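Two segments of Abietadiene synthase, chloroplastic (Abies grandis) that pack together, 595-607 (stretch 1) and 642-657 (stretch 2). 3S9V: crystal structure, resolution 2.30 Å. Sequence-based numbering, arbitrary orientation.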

ATOM      1  N   GLY A 595       6.704  24.280 -28.841  1.00 37.25           N
ATOM      2  CA  GLY A 595       6.298  25.497 -29.517  1.00 37.12           C
ATOM      3  C   GLY A 595       7.361  26.579 -29.534  1.00 40.02           C
ATOM      4  O   GLY A 595       7.065  27.738 -29.823  1.00 42.95           O
ATOM      5  N   ARG A 596       8.598  26.211 -29.218  1.00 40.96           N
ATOM      6  CA  ARG A 596       9.710  27.163 -29.223  1.00 41.84           C
ATOM      7  C   ARG A 596      11.019  26.384 -29.295  1.00 41.42           C
ATOM      8  O   ARG A 596      11.033  25.173 -29.082  1.00 38.94           O
ATOM      9  CB  ARG A 596       9.690  28.037 -27.960  1.00 43.57           C
ATOM     10  CG  ARG A 596       9.902  27.277 -26.657  1.00 47.22           C
ATOM     11  CD  ARG A 596       9.965  28.217 -25.463  1.00 50.41           C
ATOM     12  NE  ARG A 596       9.954  27.487 -24.197  1.00 59.20           N
ATOM     13  CZ  ARG A 596      10.957  26.736 -23.749  1.00 67.35           C
ATOM     14  NH1 ARG A 596      12.070  26.612 -24.462  1.00 71.44           N
ATOM     15  NH2 ARG A 596      10.842  26.100 -22.588  1.00 66.97           N
ATOM     16  N   ASP A 597      12.116  27.068 -29.604  1.00 43.58           N
ATOM     17  CA  ASP A 597      13.405  26.389 -29.681  1.00 43.20           C
ATOM     18  C   ASP A 597      13.867  25.987 -28.278  1.00 40.78           C
ATOM     19  O   ASP A 597      13.778  26.769 -27.324  1.00 36.32           O
ATOM     20  CB  ASP A 597      14.454  27.278 -30.347  1.00 44.20           C
ATOM     21  CG  ASP A 597      15.752  26.539 -30.605  1.00 56.95           C
ATOM     22  OD1 ASP A 597      15.708  25.458 -31.234  1.00 55.88           O
ATOM     23  OD2 ASP A 597      16.817  27.033 -30.178  1.00 68.38           O
ATOM     24  N   VAL A 598      14.359  24.759 -28.165  1.00 38.15           N
ATOM     25  CA  VAL A 598      14.803  24.227 -26.891  1.00 33.50           C
ATOM     26  C   VAL A 598      16.278  23.860 -26.866  1.00 33.03           C
ATOM     27  O   VAL A 598      16.741  23.219 -25.920  1.00 33.00           O
ATOM     28  CB  VAL A 598      13.997  22.984 -26.536  1.00 30.70           C
ATOM     29  CG1 VAL A 598      12.523  23.331 -26.481  1.00 25.13           C
ATOM     30  CG2 VAL A 598      14.243  21.908 -27.567  1.00 30.14           C
ATOM     31  N   LEU A 599      17.015  24.257 -27.901  1.00 27.47           N
ATOM     32  CA  LEU A 599      18.434  23.949 -27.958  1.00 27.31           C
ATOM     33  C   LEU A 599      19.207  24.708 -26.878  1.00 25.32           C
ATOM     34  O   LEU A 599      20.100  24.152 -26.241  1.00 26.70           O
ATOM     35  CB  LEU A 599      18.995  24.275 -29.347  1.00 33.43           C
ATOM     36  CG  LEU A 599      20.451  23.879 -29.621  1.00 30.96           C
ATOM     37  CD1 LEU A 599      20.700  22.431 -29.244  1.00 27.40           C
ATOM     38  CD2 LEU A 599      20.752  24.097 -31.086  1.00 38.85           C
ATOM     39  N   GLY A 600      18.859  25.972 -26.668  1.00 22.64           N
ATOM     40  CA  GLY A 600      19.535  26.751 -25.650  1.00 25.28           C
ATOM     41  C   GLY A 600      19.333  26.121 -24.282  1.00 25.58           C
ATOM     42  O   GLY A 600      20.256  26.053 -23.465  1.00 25.78           O
ATOM     43  N   TYR A 601      18.109  25.657 -24.048  1.00 21.11           N
ATOM     44  CA  TYR A 601      17.712  25.013 -22.800  1.00 21.67           C
ATOM     45  C   TYR A 601      18.537  23.746 -22.572  1.00 24.87           C
ATOM     46  O   TYR A 601      19.118  23.540 -21.498  1.00 24.59           O
ATOM     47  CB  TYR A 601      16.221  24.672 -22.873  1.00 10.84           C
ATOM     48  CG  TYR A 601      15.685  23.852 -21.725  1.00 26.95           C
ATOM     49  CD1 TYR A 601      15.278  24.453 -20.533  1.00 29.42           C
ATOM     50  CD2 TYR A 601      15.570  22.470 -21.833  1.00 21.96           C
ATOM     51  CE1 TYR A 601      14.768  23.694 -19.479  1.00 29.34           C
ATOM     52  CE2 TYR A 601      15.065  21.706 -20.787  1.00 23.68           C
ATOM     53  CZ  TYR A 601      14.664  22.322 -19.614  1.00 28.39           C
ATOM     54  OH  TYR A 601      14.162  21.558 -18.583  1.00 32.04           O
ATOM     55  N   ILE A 602      18.585  22.907 -23.600  1.00 24.38           N
ATOM     56  CA  ILE A 602      19.330  21.659 -23.556  1.00 22.32           C
ATOM     57  C   ILE A 602      20.821  21.913 -23.347  1.00 22.61           C
ATOM     58  O   ILE A 602      21.494  21.152 -22.640  1.00 26.38           O
ATOM     59  CB  ILE A 602      19.099  20.853 -24.855  1.00 18.66           C
ATOM     60  CG1 ILE A 602      17.639  20.399 -24.906  1.00 20.43           C
ATOM     61  CG2 ILE A 602      20.013  19.638 -24.914  1.00 19.80           C
ATOM     62  CD1 ILE A 602      17.327  19.457 -26.047  1.00 19.97           C
ATOM     63  N   GLN A 603      21.334  22.983 -23.943  1.00 20.82           N
ATOM     64  CA  GLN A 603      22.753  23.314 -23.809  1.00 23.19           C
ATOM     65  C   GLN A 603      23.076  23.767 -22.389  1.00 20.75           C
ATOM     66  O   GLN A 603      24.115  23.415 -21.843  1.00 20.16           O
ATOM     67  CB  GLN A 603      23.154  24.426 -24.781  1.00 28.92           C
ATOM     68  CG  GLN A 603      22.994  24.087 -26.250  1.00 36.84           C
ATOM     69  CD  GLN A 603      23.403  25.238 -27.156  1.00 43.66           C
ATOM     70  OE1 GLN A 603      22.959  25.326 -28.299  1.00 50.59           O
ATOM     71  NE2 GLN A 603      24.265  26.118 -26.652  1.00 43.66           N
ATOM     72  N   ASN A 604      22.181  24.552 -21.800  1.00 18.31           N
ATOM     73  CA  ASN A 604      22.384  25.044 -20.449  1.00 17.36           C
ATOM     74  C   ASN A 604      22.290  23.884 -19.456  1.00 19.26           C
ATOM     75  O   ASN A 604      23.067  23.809 -18.502  1.00 18.14           O
ATOM     76  CB  ASN A 604      21.345  26.120 -20.125  1.00 21.53           C
ATOM     77  CG  ASN A 604      21.648  26.852 -18.838  1.00 25.90           C
ATOM     78  OD1 ASN A 604      20.874  26.806 -17.887  1.00 28.33           O
ATOM     79  ND2 ASN A 604      22.786  27.535 -18.802  1.00 32.21           N
ATOM     80  N   VAL A 605      21.344  22.973 -19.677  1.00 17.51           N
ATOM     81  CA  VAL A 605      21.212  21.825 -18.788  1.00 17.11           C
ATOM     82  C   VAL A 605      22.554  21.104 -18.762  1.00 22.14           C
ATOM     83  O   VAL A 605      23.089  20.819 -17.687  1.00 24.81           O
ATOM     84  CB  VAL A 605      20.130  20.833 -19.269  1.00 18.19           C
ATOM     85  CG1 VAL A 605      20.198  19.529 -18.445  1.00  9.64           C
ATOM     86  CG2 VAL A 605      18.757  21.468 -19.146  1.00 15.77           C
ATOM     87  N   TRP A 606      23.096  20.829 -19.950  1.00 21.56           N
ATOM     88  CA  TRP A 606      24.379  20.137 -20.073  1.00 20.74           C
ATOM     89  C   TRP A 606      25.570  20.980 -19.607  1.00 22.81           C
ATOM     90  O   TRP A 606      26.548  20.444 -19.076  1.00 23.53           O
ATOM     91  CB  TRP A 606      24.598  19.660 -21.521  1.00 14.50           C
ATOM     92  CG  TRP A 606      23.882  18.369 -21.825  1.00 12.68           C
ATOM     93  CD1 TRP A 606      22.778  18.207 -22.604  1.00 16.69           C
ATOM     94  CD2 TRP A 606      24.178  17.079 -21.274  1.00 10.14           C
ATOM     95  NE1 TRP A 606      22.358  16.898 -22.569  1.00 17.33           N
ATOM     96  CE2 TRP A 606      23.199  16.183 -21.759  1.00 11.19           C
ATOM     97  CE3 TRP A 606      25.173  16.594 -20.409  1.00 11.45           C
ATOM     98  CZ2 TRP A 606      23.182  14.821 -21.408  1.00 15.21           C
ATOM     99  CZ3 TRP A 606      25.157  15.239 -20.057  1.00 14.14           C
ATOM    100  CH2 TRP A 606      24.163  14.369 -20.560  1.00 11.04           C
ATOM    101  N   LYS A 607      25.487  22.294 -19.800  1.00 22.87           N
ATOM    102  CA  LYS A 607      26.559  23.192 -19.379  1.00 21.36           C
ATOM    103  C   LYS A 607      26.873  22.956 -17.907  1.00 21.69           C
ATOM    104  O   LYS A 607      28.021  22.733 -17.540  1.00 21.75           O
ATOM    105  CB  LYS A 607      26.144  24.652 -19.589  1.00 22.32           C
ATOM    106  CG  LYS A 607      27.083  25.679 -18.954  1.00 24.90           C
ATOM    107  CD  LYS A 607      26.526  27.088 -19.094  1.00 35.62           C
ATOM    108  CE  LYS A 607      27.339  28.106 -18.299  1.00 43.08           C
ATOM    109  NZ  LYS A 607      28.766  28.147 -18.730  1.00 52.52           N
TER
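Stretch 2 (642-657) GTVVLISALFTGEVLT

Stretch 2 enters the contact in a helix that begins earlier in the chain, with residues 642-648 helical. It runs almost exactly against helix 599-607 of stretch 1: the angle between the two N-to-C directions is 173°, and the axes approach to 9.9 Å. The antiparallel register follows from this. Thr-643 lies beside Val-605 (CA to CA 6.1 Å), Ile-647 beside Ile-602 (CA to CA 6.7 Å) and Leu-650 near Val-598 (CA to CA 8.7 Å), so that the backbones draw apart toward the N-cap of the stretch 1 helix. A type I turn from Ser-648 to Phe-651, with Phe-651 N bonded to Ser-648 O at 2.9 Å, leads into an irregular segment. Gly-653 follows with a positive phi of 120°, and Glu-654 to Thr-657 are extended. Together the two stretches bury 544 Å², summed over both sides.

Tyr-601 covers the most surface, 79 Å², and makes the one hydrogen bond across the interface. Its CA-to-CB bond points toward stretch 2, and the t rotamer (chi1 173°) carries the phenol to the backbone of the opposing helix, where OH donates to Leu-646 O at 2.6 Å. The acceptor lies at the ring edge, near the ring plane, as suits a phenolic donor. Leu-650 N bonds weakly to Ile-647 O at 3.3 Å, and Tyr-601 OH takes Leu-646 O as its acceptor. The same tyrosine ring meets Leu-650 obliquely, with CE2 only 3.1 Å from Leu-650 CD1, a very tight approach for two carbons. Both Leu-650 methyls lie by the tyrosine ring, CD2 at 3.7 Å from Tyr-601 CE2, and CD2 also lies 4.3 Å from Val-598 CB and from Ile-602 CG1. Farther along, Leu-656 CD2 comes within 4.1 Å of Tyr-601 OH.

One turn on from Tyr-601, Val-605 covers 69 Å² and also points toward stretch 2. It packs against carbon atoms of three residues. Val-605 CG1 meets all three, 3.8 Å from Thr-643 CG2, 4.0 Å from Ile-647 CG1 and 4.2 Å from Leu-646 CB; CG2 is 4.0 Å from Leu-646 CB. These partners are spaced three and one residues apart.

Ile-647, covering 67 Å², leaves its backbone sideways, but its end comes nearer to stretch 1. In the m, t conformation its CD1 reaches Trp-606, 3.3 Å from NE1 and 3.9 Å from CD1 of the indole, an oblique contact; the same methyl is 4.4 Å from Ile-602 CG2. The CA-to-CB bond of Trp-606 is likewise sideways, but the end of the side chain comes nearer, and Thr-643 CG2 sits over one face of the indole, 3.9 Å from the centroid of the six-membered ring and 12° off its normal, a CH-pi contact. The helical pairing is therefore largely apolar, with the tyrosine hydroxyl bond as its one polar link.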

ATOM      1  N   GLY A 642      19.502  15.266 -12.104  1.00 19.49           N
ATOM      2  CA  GLY A 642      18.846  16.495 -12.505  1.00 16.33           C
ATOM      3  C   GLY A 642      18.758  16.638 -14.022  1.00 16.23           C
ATOM      4  O   GLY A 642      17.714  17.010 -14.553  1.00 15.25           O
ATOM      5  N   THR A 643      19.860  16.343 -14.708  1.00 16.64           N
ATOM      6  CA  THR A 643      19.960  16.439 -16.170  1.00 18.70           C
ATOM      7  C   THR A 643      18.927  15.556 -16.875  1.00 18.45           C
ATOM      8  O   THR A 643      18.235  16.003 -17.802  1.00 19.20           O
ATOM      9  CB  THR A 643      21.391  16.049 -16.630  1.00 18.33           C
ATOM     10  OG1 THR A 643      22.302  17.051 -16.178  1.00 18.80           O
ATOM     11  CG2 THR A 643      21.483  15.918 -18.160  1.00 14.37           C
ATOM     12  N   VAL A 644      18.823  14.312 -16.417  1.00 12.52           N
ATOM     13  CA  VAL A 644      17.877  13.362 -16.971  1.00 16.44           C
ATOM     14  C   VAL A 644      16.453  13.919 -16.858  1.00 17.33           C
ATOM     15  O   VAL A 644      15.675  13.884 -17.812  1.00 15.35           O
ATOM     16  CB  VAL A 644      17.967  12.030 -16.216  1.00 23.44           C
ATOM     17  CG1 VAL A 644      17.009  11.014 -16.835  1.00 23.10           C
ATOM     18  CG2 VAL A 644      19.409  11.527 -16.239  1.00 15.39           C
ATOM     19  N   VAL A 645      16.123  14.448 -15.687  1.00 16.55           N
ATOM     20  CA  VAL A 645      14.803  15.017 -15.458  1.00 16.77           C
ATOM     21  C   VAL A 645      14.505  16.245 -16.315  1.00 19.01           C
ATOM     22  O   VAL A 645      13.471  16.313 -16.977  1.00 24.12           O
ATOM     23  CB  VAL A 645      14.620  15.411 -13.976  1.00 15.87           C
ATOM     24  CG1 VAL A 645      13.347  16.228 -13.800  1.00 16.53           C
ATOM     25  CG2 VAL A 645      14.558  14.155 -13.117  1.00 20.42           C
ATOM     26  N   LEU A 646      15.410  17.213 -16.305  1.00 17.20           N
ATOM     27  CA  LEU A 646      15.199  18.440 -17.050  1.00 18.83           C
ATOM     28  C   LEU A 646      15.028  18.249 -18.557  1.00 19.32           C
ATOM     29  O   LEU A 646      14.288  18.993 -19.205  1.00 20.40           O
ATOM     30  CB  LEU A 646      16.326  19.420 -16.741  1.00 13.45           C
ATOM     31  CG  LEU A 646      16.320  19.861 -15.266  1.00 19.55           C
ATOM     32  CD1 LEU A 646      17.507  20.770 -14.978  1.00 15.45           C
ATOM     33  CD2 LEU A 646      15.018  20.580 -14.947  1.00 12.55           C
ATOM     34  N   ILE A 647      15.692  17.253 -19.124  1.00 18.43           N
ATOM     35  CA  ILE A 647      15.533  17.020 -20.547  1.00 19.57           C
ATOM     36  C   ILE A 647      14.271  16.187 -20.816  1.00 19.67           C
ATOM     37  O   ILE A 647      13.533  16.466 -21.758  1.00 20.41           O
ATOM     38  CB  ILE A 647      16.792  16.364 -21.135  1.00 23.82           C
ATOM     39  CG1 ILE A 647      17.983  17.310 -20.908  1.00 18.40           C
ATOM     40  CG2 ILE A 647      16.597  16.087 -22.621  1.00 25.31           C
ATOM     41  CD1 ILE A 647      19.262  16.890 -21.565  1.00 26.39           C
ATOM     42  N   SER A 648      14.000  15.195 -19.968  1.00 17.00           N
ATOM     43  CA  SER A 648      12.802  14.368 -20.122  1.00 20.63           C
ATOM     44  C   SER A 648      11.506  15.188 -19.943  1.00 23.07           C
ATOM     45  O   SER A 648      10.492  14.903 -20.584  1.00 19.65           O
ATOM     46  CB  SER A 648      12.804  13.232 -19.095  1.00 24.93           C
ATOM     47  OG  SER A 648      13.887  12.346 -19.297  1.00 37.83           O
ATOM     48  N   ALA A 649      11.551  16.196 -19.069  1.00 19.17           N
ATOM     49  CA  ALA A 649      10.402  17.054 -18.776  1.00 20.51           C
ATOM     50  C   ALA A 649       9.856  17.820 -19.984  1.00 23.81           C
ATOM     51  O   ALA A 649       8.804  18.453 -19.899  1.00 22.61           O
ATOM     52  CB  ALA A 649      10.764  18.042 -17.665  1.00 16.00           C
ATOM     53  N   LEU A 650      10.579  17.785 -21.097  1.00 25.36           N
ATOM     54  CA  LEU A 650      10.138  18.459 -22.315  1.00 25.74           C
ATOM     55  C   LEU A 650       9.225  17.541 -23.120  1.00 25.56           C
ATOM     56  O   LEU A 650       8.574  17.981 -24.061  1.00 25.40           O
ATOM     57  CB  LEU A 650      11.337  18.816 -23.197  1.00 25.19           C
ATOM     58  CG  LEU A 650      12.205  20.043 -22.925  1.00 22.17           C
ATOM     59  CD1 LEU A 650      12.396  20.250 -21.447  1.00 29.19           C
ATOM     60  CD2 LEU A 650      13.536  19.840 -23.633  1.00 18.56           C
ATOM     61  N   PHE A 651       9.169  16.268 -22.745  1.00 25.91           N
ATOM     62  CA  PHE A 651       8.374  15.308 -23.502  1.00 28.04           C
ATOM     63  C   PHE A 651       7.242  14.592 -22.769  1.00 25.40           C
ATOM     64  O   PHE A 651       6.975  13.421 -23.030  1.00 26.71           O
ATOM     65  CB  PHE A 651       9.315  14.276 -24.134  1.00 24.92           C
ATOM     66  CG  PHE A 651      10.401  14.892 -24.973  1.00 27.58           C
ATOM     67  CD1 PHE A 651      11.521  15.465 -24.375  1.00 23.30           C
ATOM     68  CD2 PHE A 651      10.284  14.934 -26.362  1.00 27.94           C
ATOM     69  CE1 PHE A 651      12.508  16.073 -25.147  1.00 30.02           C
ATOM     70  CE2 PHE A 651      11.263  15.539 -27.144  1.00 26.06           C
ATOM     71  CZ  PHE A 651      12.379  16.111 -26.538  1.00 28.22           C
ATOM     72  N   THR A 652       6.555  15.306 -21.885  1.00 26.01           N
ATOM     73  CA  THR A 652       5.451  14.726 -21.119  1.00 30.29           C
ATOM     74  C   THR A 652       4.126  14.701 -21.886  1.00 31.77           C
ATOM     75  O   THR A 652       3.253  13.877 -21.615  1.00 29.00           O
ATOM     76  CB  THR A 652       5.228  15.508 -19.823  1.00 27.10           C
ATOM     77  OG1 THR A 652       4.939  16.872 -20.146  1.00 20.59           O
ATOM     78  CG2 THR A 652       6.481  15.450 -18.940  1.00 22.70           C
ATOM     79  N   GLY A 653       3.980  15.608 -22.846  1.00 35.09           N
ATOM     80  CA  GLY A 653       2.752  15.664 -23.616  1.00 37.50           C
ATOM     81  C   GLY A 653       2.081  17.011 -23.456  1.00 39.82           C
ATOM     82  O   GLY A 653       1.090  17.302 -24.122  1.00 41.00           O
ATOM     83  N   GLU A 654       2.628  17.829 -22.560  1.00 41.34           N
ATOM     84  CA  GLU A 654       2.110  19.168 -22.304  1.00 41.45           C
ATOM     85  C   GLU A 654       3.248  20.174 -22.362  1.00 40.10           C
ATOM     86  O   GLU A 654       4.381  19.859 -22.005  1.00 39.83           O
ATOM     87  CB  GLU A 654       1.452  19.240 -20.926  1.00 46.88           C
ATOM     88  CG  GLU A 654       0.201  18.391 -20.792  1.00 62.19           C
ATOM     89  CD  GLU A 654      -0.826  18.695 -21.869  1.00 70.28           C
ATOM     90  OE1 GLU A 654      -1.135  19.889 -22.078  1.00 70.58           O
ATOM     91  OE2 GLU A 654      -1.327  17.739 -22.500  1.00 75.22           O
ATOM     92  N   VAL A 655       2.946  21.384 -22.814  1.00 38.34           N
ATOM     93  CA  VAL A 655       3.955  22.428 -22.900  1.00 37.41           C
ATOM     94  C   VAL A 655       4.513  22.710 -21.504  1.00 36.81           C
ATOM     95  O   VAL A 655       3.754  22.872 -20.548  1.00 35.60           O
ATOM     96  CB  VAL A 655       3.356  23.729 -23.483  1.00 36.60           C
ATOM     97  CG1 VAL A 655       4.379  24.849 -23.431  1.00 35.50           C
ATOM     98  CG2 VAL A 655       2.910  23.494 -24.921  1.00 34.97           C
ATOM     99  N   LEU A 656       5.837  22.750 -21.390  1.00 34.45           N
ATOM    100  CA  LEU A 656       6.482  23.028 -20.111  1.00 33.97           C
ATOM    101  C   LEU A 656       6.622  24.531 -19.957  1.00 35.07           C
ATOM    102  O   LEU A 656       7.522  25.138 -20.540  1.00 36.77           O
ATOM    103  CB  LEU A 656       7.869  22.385 -20.051  1.00 31.61           C
ATOM    104  CG  LEU A 656       8.693  22.687 -18.788  1.00 32.72           C
ATOM    105  CD1 LEU A 656       7.944  22.192 -17.555  1.00 26.12           C
ATOM    106  CD2 LEU A 656      10.064  22.026 -18.892  1.00 25.45           C
ATOM    107  N   THR A 657       5.732  25.132 -19.175  1.00 35.14           N
ATOM    108  CA  THR A 657       5.757  26.575 -18.951  1.00 38.35           C
ATOM    109  C   THR A 657       6.898  26.987 -18.018  1.00 37.86           C
ATOM    110  O   THR A 657       7.425  26.161 -17.271  1.00 36.17           O
ATOM    111  CB  THR A 657       4.422  27.056 -18.350  1.00 39.67           C
ATOM    112  OG1 THR A 657       4.275  26.533 -17.024  1.00 34.87           O
ATOM    113  CG2 THR A 657       3.259  26.568 -19.206  1.00 37.91           C
TER